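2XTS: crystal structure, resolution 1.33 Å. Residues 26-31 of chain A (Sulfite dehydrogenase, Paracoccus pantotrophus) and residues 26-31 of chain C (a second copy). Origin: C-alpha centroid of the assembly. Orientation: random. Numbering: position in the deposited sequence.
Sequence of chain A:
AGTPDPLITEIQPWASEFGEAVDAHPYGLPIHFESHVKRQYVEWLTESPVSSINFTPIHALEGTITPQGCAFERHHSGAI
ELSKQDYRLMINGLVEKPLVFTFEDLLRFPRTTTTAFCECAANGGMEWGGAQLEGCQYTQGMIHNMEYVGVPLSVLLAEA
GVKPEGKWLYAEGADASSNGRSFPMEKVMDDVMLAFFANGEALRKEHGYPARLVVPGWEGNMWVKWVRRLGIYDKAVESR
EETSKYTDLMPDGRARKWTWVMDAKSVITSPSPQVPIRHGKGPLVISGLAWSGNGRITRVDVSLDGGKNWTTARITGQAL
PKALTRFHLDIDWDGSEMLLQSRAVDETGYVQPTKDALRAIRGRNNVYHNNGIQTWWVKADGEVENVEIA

Chain A, residues 26-31: PYGLPI
Chain C 26-31: PYGLPI

The two copies of the segment Pro-Tyr-Gly-Leu-Pro-Ile meet as irregular, extended loops, with neither helix nor strand in either chain. They run in nearly opposite directions, the CA 27 to CA 30 vectors lying 165° apart, and the register centres on the leucines, whose CA atoms, Leu A29 CA and Leu C29 CA, are 8.0 Å apart. Each contact on one side of this centre therefore recurs on the other with chains exchanged. No hydrogen bond links the stretches; 317 Å² of surface, both sides summed, is buried through apolar packing and two CH-pi contacts.

Pro A26 (phi/psi -62/-32, C-gamma exo) is exposed and stands clear of chain C; the closest approach of its side chain, Pro A26 CB to Leu C29 CD2, is 9.7 Å. The chain then extends at Tyr A27 (-138/106), whose CA-to-CB bond points toward chain C. With chi1 at -160° (t) and chi2 at -73°, the phenol ring reaches across to Pro C30. The proline CG sits over one ring face, 3.8 Å from the centroid of the Tyr A27 ring and 26° off its normal, a CH-pi contact in which Tyr A27 CZ and Pro C30 CG approach to 3.5 Å. Obliquely to the same ring lies Leu C29, with Tyr A27 CD1 and Leu C29 CD2 3.7 Å apart. A tyrosine suits this place because its flat aromatic surface receives the proline, while its hydroxyl is satisfied by a hydrogen bond elsewhere in the structure.

Gly A28 (-88/164) is buried but contributes almost nothing to the contact. A CB here would point away from chain C, and the nearest approach is made by the backbone, Gly A28 O lying 4.3 Å from Leu C29 CD2.

Leu A29 (-121/165) occupies the centre. Its CA-to-CB bond is directed sideways, but chi1 of -77° (m) and chi2 of 169° (t) bring the end of the side chain nearer to chain C. Leu A29 CD2 meets Leu C29 CD2 at 3.6 Å, and Leu A29 CD2 also lies 3.7 Å from Tyr C27 CD1. The CD2 methyl of Leu A29 thus touches both its counterpart and the aromatic ring, and 64 Å² of the residue is covered by the other stretch.

Pro A30 (-53/153, C-gamma exo) points its CA-to-CB bond toward chain C and completes the second CH-pi contact. Its CG lies over one face of the Tyr C27 ring, 3.8 Å from the centroid and 25° off the normal, with Pro A30 CG to Tyr C27 CZ at 3.4 Å. The compact pyrrolidine ring offers a CH-bearing corner to the aromatic face. Tyr C27 matches its counterpart, with chi1 -159° (t) and chi2 -77°, as does Leu C29, with chi1 -78° (m) and chi2 168° (t).

Ile A31 (-62/153; chi1 -161°, t; chi2 169°, t) is buried, yet takes no part in the contact.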

# COMPACT_ATOMS: atom_id res chain seq x y z
N PRO A 26 -8.15 15.22 3.11
CA PRO A 26 -6.80 15.27 2.56
C PRO A 26 -6.00 13.98 2.71
O PRO A 26 -5.15 13.68 1.87
CB PRO A 26 -6.18 16.45 3.31
CG PRO A 26 -7.32 17.34 3.57
CD PRO A 26 -8.44 16.40 3.95
N TYR A 27 -6.24 13.24 3.78
CA TYR A 27 -5.63 11.94 3.99
C TYR A 27 -6.74 11.03 4.53
O TYR A 27 -7.19 11.17 5.67
CB TYR A 27 -4.43 11.99 4.94
CG TYR A 27 -3.55 10.77 4.74
CD1 TYR A 27 -3.95 9.52 5.19
CD2 TYR A 27 -2.35 10.85 4.05
CE1 TYR A 27 -3.18 8.39 4.98
CE2 TYR A 27 -1.56 9.74 3.83
CZ TYR A 27 -1.98 8.50 4.30
OH TYR A 27 -1.26 7.36 4.10
N GLY A 28 -7.21 10.13 3.67
CA GLY A 28 -8.40 9.34 3.95
C GLY A 28 -8.16 8.05 4.68
O GLY A 28 -7.05 7.56 4.77
N LEU A 29 -9.26 7.53 5.20
CA LEU A 29 -9.37 6.24 5.86
C LEU A 29 -10.39 5.36 5.13
O LEU A 29 -11.16 5.85 4.33
CB LEU A 29 -9.83 6.48 7.31
CG LEU A 29 -8.76 6.97 8.29
CD1 LEU A 29 -9.36 7.42 9.61
CD2 LEU A 29 -7.68 5.90 8.50
N PRO A 30 -10.38 4.06 5.42
CA PRO A 30 -11.41 3.18 4.88
C PRO A 30 -12.85 3.62 5.14
O PRO A 30 -13.12 4.28 6.14
CB PRO A 30 -11.14 1.85 5.58
CG PRO A 30 -9.66 1.91 5.88
CD PRO A 30 -9.42 3.32 6.26
N ILE A 31 -13.75 3.22 4.26
CA ILE A 31 -15.17 3.47 4.48
C ILE A 31 -15.61 2.76 5.75
O ILE A 31 -15.04 1.73 6.13
CB ILE A 31 -15.95 3.07 3.22
CG1 ILE A 31 -17.33 3.71 3.18
CG2 ILE A 31 -16.05 1.55 3.09
CD1 ILE A 31 -18.03 3.56 1.82
N PRO C 26 -6.40 0.96 16.30
CA PRO C 26 -6.72 -0.24 15.53
C PRO C 26 -6.52 -0.08 14.02
O PRO C 26 -6.23 -1.04 13.34
CB PRO C 26 -8.18 -0.52 15.89
CG PRO C 26 -8.37 0.08 17.24
CD PRO C 26 -7.47 1.30 17.26
N TYR C 27 -6.73 1.12 13.51
CA TYR C 27 -6.42 1.44 12.12
C TYR C 27 -5.71 2.78 12.10
O TYR C 27 -6.30 3.82 12.37
CB TYR C 27 -7.68 1.49 11.23
CG TYR C 27 -7.30 1.31 9.77
CD1 TYR C 27 -6.75 2.34 9.04
CD2 TYR C 27 -7.52 0.11 9.12
CE1 TYR C 27 -6.37 2.19 7.75
CE2 TYR C 27 -7.13 -0.07 7.81
CZ TYR C 27 -6.58 0.98 7.11
OH TYR C 27 -6.18 0.85 5.80
N GLY C 28 -4.41 2.76 11.84
CA GLY C 28 -3.55 3.93 12.02
C GLY C 28 -3.46 4.86 10.84
O GLY C 28 -3.76 4.51 9.72
N LEU C 29 -2.97 6.05 11.14
CA LEU C 29 -2.64 7.10 10.18
C LEU C 29 -1.16 7.47 10.29
O LEU C 29 -0.52 7.09 11.25
CB LEU C 29 -3.46 8.34 10.49
CG LEU C 29 -4.92 8.27 10.01
CD1 LEU C 29 -5.76 9.38 10.60
CD2 LEU C 29 -5.02 8.26 8.46
N PRO C 30 -0.61 8.22 9.32
CA PRO C 30 0.75 8.70 9.40
C PRO C 30 1.04 9.52 10.64
O PRO C 30 0.16 10.17 11.22
CB PRO C 30 0.88 9.59 8.17
CG PRO C 30 -0.06 8.96 7.15
CD PRO C 30 -1.22 8.55 8.02
N ILE C 31 2.30 9.49 11.05
CA ILE C 31 2.75 10.35 12.14
C ILE C 31 2.50 11.80 11.75
O ILE C 31 2.54 12.16 10.59
CB ILE C 31 4.23 10.04 12.50
CG1 ILE C 31 4.58 10.49 13.92
CG2 ILE C 31 5.21 10.56 11.45
CD1 ILE C 31 5.96 9.97 14.40